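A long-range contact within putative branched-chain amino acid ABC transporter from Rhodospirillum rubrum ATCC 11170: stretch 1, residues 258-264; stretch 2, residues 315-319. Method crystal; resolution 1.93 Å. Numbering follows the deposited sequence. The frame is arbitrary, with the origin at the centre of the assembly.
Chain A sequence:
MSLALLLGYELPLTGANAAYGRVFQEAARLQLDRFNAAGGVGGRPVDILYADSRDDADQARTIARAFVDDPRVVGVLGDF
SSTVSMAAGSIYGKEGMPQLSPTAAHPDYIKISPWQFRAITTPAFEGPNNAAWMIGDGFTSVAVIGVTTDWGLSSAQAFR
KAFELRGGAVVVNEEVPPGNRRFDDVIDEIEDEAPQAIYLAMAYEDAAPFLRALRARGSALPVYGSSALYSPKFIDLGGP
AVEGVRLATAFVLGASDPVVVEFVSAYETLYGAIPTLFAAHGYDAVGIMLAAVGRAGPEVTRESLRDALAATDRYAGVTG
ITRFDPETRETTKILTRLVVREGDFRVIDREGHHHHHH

Stretch 1 (258-264) PVVVEFV
Stretch 2, residues 315-319: YAGVT

Residues 258-264 form a helix that continues later in the chain, with phi/psi from -37/-40 at P258 to -57/-47 at V264. The bond from V264 N to V260 O (3.0 Å) marks a helical turn, and a weak one joins E262 N to P258 O (3.4 Å). Stretch 2 lies against this helix in closest register at V260 and V318, whose CA atoms are 4.7 Å apart. No hydrogen bond crosses the contact, so the 247 Å² buried between the stretches, both sides summed, rests on van der Waals packing.

Y315 (phi/psi -65/124; chi1 -173°, t; chi2 79°) begins a short strand but stays clear of the helix. At A316 (-84/74) the CA-to-CB bond points sideways, and the backbone makes the approach: A316 O lies 3.7 Å from V259 CG1, a carbonyl against a methyl that cannot donate a conventional hydrogen bond. V259 (chi1 180°, t) points toward stretch 2. G317 (-86/170) ends the strand, its N weakly bonded to Y315 O at 3.0 Å. An ideal CB here would point away from the helix and lie 3.2 Å from Y315 CD2, a crowded position that glycine leaves empty.

V318 (-76/-11; chi1 -59°, m) is the centre of the contact, with 100 Å² covered. Its CA-to-CB bond runs sideways, yet CG1 comes within 3.5 Å of F263 CB, an apolar pairing, and 3.9 Å of V259 O. F263 points toward stretch 2 with chi1 160° (t) and chi2 67°; CG1 approaches its ring obliquely. The V318 backbone also participates, O lying 3.8 Å from CG2 of V260 (chi1 -175°, t). T319 (-100/11; chi1 65°, p) then turns its CA-to-CB bond away, and its OG1 is hydrogen-bonded elsewhere in the structure.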

# COMPACT_ATOMS: atom_id res chain seq x y z
N PRO A 258 -13.01 -4.03 14.08
CA PRO A 258 -12.48 -5.18 14.82
C PRO A 258 -11.30 -5.93 14.19
O PRO A 258 -10.36 -6.33 14.89
CB PRO A 258 -13.71 -6.06 15.00
CG PRO A 258 -14.77 -5.03 15.24
CD PRO A 258 -14.48 -4.01 14.15
N VAL A 259 -11.34 -6.12 12.88
CA VAL A 259 -10.27 -6.83 12.19
C VAL A 259 -8.92 -6.12 12.28
O VAL A 259 -7.88 -6.75 12.47
CB VAL A 259 -10.62 -7.03 10.70
CG1 VAL A 259 -9.50 -7.77 9.99
CG2 VAL A 259 -11.93 -7.80 10.58
N VAL A 260 -8.93 -4.80 12.17
CA VAL A 260 -7.70 -4.01 12.21
C VAL A 260 -7.06 -3.86 13.60
O VAL A 260 -5.87 -4.14 13.76
CB VAL A 260 -7.93 -2.61 11.61
CG1 VAL A 260 -6.62 -1.84 11.55
CG2 VAL A 260 -8.53 -2.73 10.22
N VAL A 261 -7.82 -3.43 14.59
CA VAL A 261 -7.26 -3.23 15.94
C VAL A 261 -6.74 -4.51 16.58
O VAL A 261 -5.82 -4.45 17.39
CB VAL A 261 -8.28 -2.58 16.91
CG1 VAL A 261 -7.65 -2.36 18.28
CG2 VAL A 261 -8.80 -1.28 16.33
N GLU A 262 -7.31 -5.65 16.22
CA GLU A 262 -6.85 -6.92 16.77
C GLU A 262 -5.41 -7.14 16.35
O GLU A 262 -4.59 -7.65 17.12
CB GLU A 262 -7.73 -8.07 16.29
CG GLU A 262 -7.40 -9.40 16.94
CD GLU A 262 -7.53 -9.36 18.45
OE1 GLU A 262 -7.98 -8.32 18.99
OE2 GLU A 262 -7.19 -10.37 19.11
N PHE A 263 -5.10 -6.77 15.11
CA PHE A 263 -3.74 -6.90 14.60
C PHE A 263 -2.88 -5.84 15.29
O PHE A 263 -1.78 -6.13 15.77
CB PHE A 263 -3.70 -6.66 13.09
CG PHE A 263 -2.33 -6.31 12.57
CD1 PHE A 263 -1.30 -7.24 12.59
CD2 PHE A 263 -2.07 -5.03 12.06
CE1 PHE A 263 -0.02 -6.92 12.12
CE2 PHE A 263 -0.80 -4.70 11.59
CZ PHE A 263 0.22 -5.64 11.61
N VAL A 264 -3.38 -4.61 15.32
CA VAL A 264 -2.65 -3.52 15.95
C VAL A 264 -2.32 -3.85 17.40
O VAL A 264 -1.19 -3.67 17.84
CB VAL A 264 -3.47 -2.20 15.88
CG1 VAL A 264 -2.72 -1.08 16.60
CG2 VAL A 264 -3.70 -1.81 14.43
N TYR A 315 -10.49 -10.58 0.30
CA TYR A 315 -9.68 -10.81 1.49
C TYR A 315 -9.87 -9.70 2.53
O TYR A 315 -9.64 -8.54 2.23
CB TYR A 315 -8.20 -10.89 1.12
CG TYR A 315 -7.31 -11.29 2.28
CD1 TYR A 315 -7.21 -12.62 2.69
CD2 TYR A 315 -6.60 -10.32 3.00
CE1 TYR A 315 -6.43 -12.98 3.79
CE2 TYR A 315 -5.82 -10.67 4.10
CZ TYR A 315 -5.74 -12.00 4.49
OH TYR A 315 -4.99 -12.35 5.59
N ALA A 316 -10.27 -10.08 3.74
CA ALA A 316 -10.49 -9.11 4.81
C ALA A 316 -9.18 -8.78 5.52
O ALA A 316 -8.95 -9.22 6.64
CB ALA A 316 -11.50 -9.66 5.81
N GLY A 317 -8.33 -8.01 4.86
CA GLY A 317 -7.04 -7.67 5.46
C GLY A 317 -7.07 -6.46 6.37
O GLY A 317 -8.07 -5.73 6.43
N VAL A 318 -5.97 -6.24 7.09
CA VAL A 318 -5.88 -5.09 7.98
C VAL A 318 -5.64 -3.85 7.13
O VAL A 318 -5.74 -2.73 7.62
CB VAL A 318 -4.75 -5.26 9.01
CG1 VAL A 318 -4.99 -6.52 9.83
CG2 VAL A 318 -3.40 -5.33 8.31
N THR A 319 -5.32 -4.07 5.85
CA THR A 319 -5.08 -2.96 4.93
C THR A 319 -6.34 -2.74 4.08
O THR A 319 -6.31 -2.01 3.10
CB THR A 319 -3.87 -3.23 3.99
OG1 THR A 319 -4.15 -4.34 3.12
CG2 THR A 319 -2.62 -3.53 4.81